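Local coordinates for uncharacterized protein (Pyrococcus horikoshii, PDB 2CYJ) that is of unknown function, a conserved archaeal member of the DUF498/DUF598 (Mth938-like) family from a hyperthermophile, at residues I30-R33 and M34-S38; A97-L100 and L101-L104. All coordinates share one frame; numbering follows the deposited sequence.

Interaction 1. Residues I30-R33 and M34-S38; sequences IERR and MKEIS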
loop_
_atom_site.group_PDB
_atom_site.type_symbol
_atom_site.label_atom_id
_atom_site.label_comp_id
_atom_site.label_asym_id
_atom_site.label_seq_id
_atom_site.Cartn_x
_atom_site.Cartn_y
_atom_site.Cartn_z
ATOM N N ILE A 30 -7.059 4.289 8.098
ATOM C CA ILE A 30 -5.638 4.368 7.780
ATOM C C ILE A 30 -4.802 3.913 8.970
ATOM O O ILE A 30 -5.069 4.299 10.111
ATOM C CB ILE A 30 -5.218 5.813 7.422
ATOM C CG1 ILE A 30 -6.025 6.314 6.221
ATOM C CG2 ILE A 30 -3.722 5.860 7.115
ATOM C CD1 ILE A 30 -5.755 7.768 5.878
ATOM N N GLU A 31 -3.803 3.077 8.704
ATOM C CA GLU A 31 -2.897 2.599 9.745
ATOM C C GLU A 31 -1.469 2.699 9.236
ATOM O O GLU A 31 -1.225 2.782 8.029
ATOM C CB GLU A 31 -3.144 1.131 10.089
ATOM C CG GLU A 31 -4.415 0.816 10.839
ATOM C CD GLU A 31 -4.322 -0.541 11.513
ATOM O OE1 GLU A 31 -3.206 -0.905 11.940
ATOM O OE2 GLU A 31 -5.351 -1.237 11.631
ATOM N N ARG A 32 -0.514 2.671 10.155
ATOM C CA ARG A 32 0.874 2.722 9.743
ATOM C C ARG A 32 1.230 1.366 9.126
ATOM O O ARG A 32 0.676 0.327 9.500
ATOM C CB ARG A 32 1.785 3.006 10.946
ATOM C CG ARG A 32 1.821 1.903 11.987
ATOM C CD ARG A 32 2.888 2.175 13.050
ATOM N NE ARG A 32 4.237 2.028 12.514
ATOM C CZ ARG A 32 4.883 0.868 12.405
ATOM N NH1 ARG A 32 4.316 -0.267 12.801
ATOM N NH2 ARG A 32 6.100 0.844 11.884
ATOM N N ARG A 33 2.129 1.380 8.153
ATOM C CA ARG A 33 2.563 0.139 7.546
ATOM C C ARG A 33 3.561 -0.520 8.504
ATOM O O ARG A 33 4.492 0.141 8.985
ATOM C CB ARG A 33 3.250 0.402 6.203
ATOM C CG ARG A 33 3.755 -0.865 5.542
ATOM C CD ARG A 33 4.712 -0.614 4.391
ATOM N NE ARG A 33 5.394 -1.869 4.086
ATOM C CZ ARG A 33 6.571 -1.975 3.481
ATOM N NH1 ARG A 33 7.231 -0.894 3.084
ATOM N NH2 ARG A 33 7.110 -3.173 3.322
ATOM N N MET A 34 3.377 -1.807 8.790
ATOM C CA MET A 34 4.289 -2.498 9.696
ATOM C C MET A 34 5.420 -3.090 8.860
ATOM O O MET A 34 5.626 -4.304 8.791
ATOM C CB MET A 34 3.566 -3.624 10.436
ATOM C CG MET A 34 2.364 -3.105 11.197
ATOM S SD MET A 34 1.732 -4.314 12.374
ATOM C CE MET A 34 1.034 -5.451 11.294
ATOM N N LYS A 35 6.173 -2.200 8.233
ATOM C CA LYS A 35 7.246 -2.624 7.365
ATOM C C LYS A 35 8.333 -3.389 8.090
ATOM O O LYS A 35 9.062 -4.169 7.469
ATOM C CB LYS A 35 7.818 -1.431 6.594
ATOM C CG LYS A 35 8.666 -0.462 7.367
ATOM C CD LYS A 35 9.216 0.557 6.378
ATOM C CE LYS A 35 10.115 1.554 7.045
ATOM N NZ LYS A 35 10.469 2.649 6.099
ATOM N N GLU A 36 8.432 -3.199 9.404
ATOM C CA GLU A 36 9.433 -3.922 10.174
ATOM C C GLU A 36 9.258 -5.439 10.009
ATOM O O GLU A 36 10.218 -6.193 10.134
ATOM C CB GLU A 36 9.357 -3.544 11.660
ATOM C CG GLU A 36 8.007 -3.782 12.327
ATOM C CD GLU A 36 7.002 -2.664 12.085
ATOM O OE1 GLU A 36 7.320 -1.698 11.355
ATOM O OE2 GLU A 36 5.887 -2.767 12.638
ATOM N N ILE A 37 8.046 -5.901 9.714
ATOM C CA ILE A 37 7.835 -7.340 9.564
ATOM C C ILE A 37 8.609 -7.923 8.391
ATOM O O ILE A 37 9.208 -8.996 8.495
ATOM C CB ILE A 37 6.351 -7.682 9.379
ATOM C CG1 ILE A 37 5.589 -7.270 10.637
ATOM C CG2 ILE A 37 6.185 -9.188 9.098
ATOM C CD1 ILE A 37 4.077 -7.399 10.544
ATOM N N SER A 38 8.590 -7.222 7.269
ATOM C CA SER A 38 9.312 -7.699 6.107
ATOM C C SER A 38 10.820 -7.587 6.364
ATOM O O SER A 38 11.590 -8.429 5.905
ATOM C CB SER A 38 8.878 -6.924 4.856
ATOM O OG SER A 38 7.588 -7.350 4.429
#
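R33 lays its guanidinium over the side chain of K35: K35 CB sits over the centre of the guanidinium, 3.4 Å from R33 CZ, and the two chains cross at about a right angle. R33 reaches that place because its CG stands opposite the backbone N (chi1 179°) and the chain runs extended on to NE. K35 carries its own charge elsewhere, R33 NH1 and K35 NZ staying 5.7 Å apart, and the arginine's charge is answered by acids: NE forms a salt bridge with E52 and NH1 another with D21, while NH2 donates to the carbonyl of S45. The group is thus fixed by its bonds to E52, D21 and S45 and by the alkyl carbon of K35 on one face. R32 deals with E36 quite differently. It meets the carboxylate end-on, R32 NH1 giving a hydrogen bond to E36 OE2 at 3.0 Å and R32 NH2 one to E36 OE1 at 2.9 Å. Both bonds are nearly straight and meet the oxygens on their syn sides, somewhat out of the carboxylate plane, while both oxygens stay near the guanidinium plane. The guanidinium and carboxylate planes are 22° apart; each nitrogen takes one oxygen, a two-pronged salt bridge. E36 turns back to reach it through a bend at chi2 (-82°). M34 CG lies 3.8 Å from R32 NH1, approaching obliquely. The backbone here makes an inverse gamma turn centred on M34, closed by a weak hydrogen bond from K35 N to R33 O of 3.0 Å. S38 OG, 4.3 Å from R33 NH2, instead bonds to E52 and to the amide of D49. The whole turn carries the chain from edge strand 30-32 of the five-stranded mixed sheet into helix 36-42, with R33 also packing on I113 and H115 of strand 110-115 and I37 resting on helix 50-54.

Interaction 2. Residues A97-L100 and L101-L104; sequences ALKL and LEEL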
loop_
_atom_site.group_PDB
_atom_site.type_symbol
_atom_site.label_atom_id
_atom_site.label_comp_id
_atom_site.label_asym_id
_atom_site.label_seq_id
_atom_site.Cartn_x
_atom_site.Cartn_y
_atom_site.Cartn_z
ATOM N N ALA A 97 0.335 5.574 -8.352
ATOM C CA ALA A 97 -0.541 4.686 -7.598
ATOM C C ALA A 97 -1.608 5.448 -6.812
ATOM O O ALA A 97 -2.764 5.039 -6.791
ATOM C CB ALA A 97 0.281 3.795 -6.658
ATOM N N LEU A 98 -1.228 6.549 -6.165
ATOM C CA LEU A 98 -2.202 7.321 -5.399
ATOM C C LEU A 98 -3.172 8.063 -6.308
ATOM O O LEU A 98 -4.327 8.282 -5.942
ATOM C CB LEU A 98 -1.495 8.290 -4.441
ATOM C CG LEU A 98 -0.893 7.578 -3.218
ATOM C CD1 LEU A 98 0.007 8.527 -2.460
ATOM C CD2 LEU A 98 -2.009 7.076 -2.309
ATOM N N LYS A 99 -2.706 8.459 -7.490
ATOM C CA LYS A 99 -3.598 9.133 -8.417
ATOM C C LYS A 99 -4.631 8.099 -8.893
ATOM O O LYS A 99 -5.818 8.415 -9.023
ATOM C CB LYS A 99 -2.808 9.714 -9.593
ATOM C CG LYS A 99 -3.587 10.754 -10.404
ATOM C CD LYS A 99 -4.002 11.947 -9.535
ATOM C CE LYS A 99 -4.746 13.008 -10.333
ATOM N NZ LYS A 99 -5.311 14.039 -9.410
ATOM N N LEU A 100 -4.191 6.863 -9.124
ATOM C CA LEU A 100 -5.101 5.803 -9.553
ATOM C C LEU A 100 -6.050 5.430 -8.406
ATOM O O LEU A 100 -7.218 5.127 -8.639
ATOM C CB LEU A 100 -4.319 4.563 -10.001
ATOM C CG LEU A 100 -5.151 3.383 -10.506
ATOM C CD1 LEU A 100 -5.907 3.768 -11.780
ATOM C CD2 LEU A 100 -4.214 2.217 -10.794
ATOM N N LEU A 101 -5.554 5.447 -7.168
ATOM C CA LEU A 101 -6.408 5.135 -6.022
ATOM C C LEU A 101 -7.563 6.141 -5.970
ATOM O O LEU A 101 -8.719 5.784 -5.745
ATOM C CB LEU A 101 -5.606 5.208 -4.720
ATOM C CG LEU A 101 -6.383 4.818 -3.458
ATOM C CD1 LEU A 101 -6.800 3.350 -3.531
ATOM C CD2 LEU A 101 -5.511 5.067 -2.227
ATOM N N GLU A 102 -7.235 7.410 -6.168
ATOM C CA GLU A 102 -8.238 8.460 -6.182
ATOM C C GLU A 102 -9.261 8.203 -7.292
ATOM O O GLU A 102 -10.467 8.362 -7.087
ATOM C CB GLU A 102 -7.544 9.799 -6.412
ATOM C CG GLU A 102 -8.466 10.984 -6.576
ATOM C CD GLU A 102 -7.685 12.243 -6.872
ATOM O OE1 GLU A 102 -7.285 12.434 -8.043
ATOM O OE2 GLU A 102 -7.448 13.031 -5.929
ATOM N N GLU A 103 -8.769 7.800 -8.463
ATOM C CA GLU A 103 -9.625 7.536 -9.611
ATOM C C GLU A 103 -10.584 6.360 -9.380
ATOM O O GLU A 103 -11.756 6.424 -9.742
ATOM C CB GLU A 103 -8.747 7.268 -10.835
ATOM C CG GLU A 103 -9.504 7.082 -12.131
ATOM C CD GLU A 103 -8.605 6.630 -13.260
ATOM O OE1 GLU A 103 -7.467 7.134 -13.370
ATOM O OE2 GLU A 103 -9.041 5.770 -14.046
ATOM N N LEU A 104 -10.085 5.295 -8.757
ATOM C CA LEU A 104 -10.888 4.096 -8.519
ATOM C C LEU A 104 -11.723 4.088 -7.242
ATOM O O LEU A 104 -12.663 3.303 -7.110
ATOM C CB LEU A 104 -9.974 2.869 -8.507
ATOM C CG LEU A 104 -9.076 2.630 -9.725
ATOM C CD1 LEU A 104 -8.158 1.438 -9.451
ATOM C CD2 LEU A 104 -9.925 2.371 -10.959
HETATM O O HOH W 1 -7.315 10.597 -9.996
#
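L101 comes against L98 one turn back, in the last two turns of the amphipathic alpha-helix 94-104: the leucines run alongside each other in the same direction, with L98 CD2 and L101 CD2 4.0 Å apart. L101 N also starts the run of i to i+4 backbone bonds here, donating to A97 O at 2.8 Å. Beyond the segments L101 presses on I110 and A112 of strand 110-115, while L98 reaches I114 of that strand and I3 and V6 of strand 3-7. E102 belongs to the exposed side. Its amide bonds to L98 O, and its extended side chain runs alongside K99, whose chain bends at chi2 (60°) to bring the ammonium to the carboxylate in a salt bridge. E103 N repeats the backbone bond, to K99 O at 3.1 Å, and E103 CB lies 3.4 Å from L100 O. L104 closes the series with its N on L100 O at 2.9 Å, the last of the four such bonds. L104 CD1 packs 3.7 Å from L100 CG, and L104 CG lies 3.9 Å from L100 CD1; CG beside the backbone N (chi1 -55°) turns the branch back toward L100. L100 also packs on I90 of strand 88-92. Cutting L100 back to an alanine is likely to open a gap beside L104 and strip I90 of an apolar neighbour. On the polar side one water donates to both K99 O and E102 OE1, and that same carboxylate oxygen takes K99 NZ on its syn lone pair at 2.9 Å.

How the interactions relate
From the N terminus the chain forms the small antiparallel sheet 3-7, 10-13, 16-18, then strand 22-24, and interaction 1 follows at the passage from strand 30-32 into helix 36-42. It closes just a tight turn. Interaction 2 comes much later, within helix 94-104, and closes only helical turns, so the two lie in series and neither nest nor cross. They sit on opposite sides of the chain's centre, with centres about 21 Å apart and no touch between them. Strand 110-115, central in the mixed sheet, is common ground: residues of both contacts pack on it, linking the 30-38 turn and the 97-104 helix through one sheet.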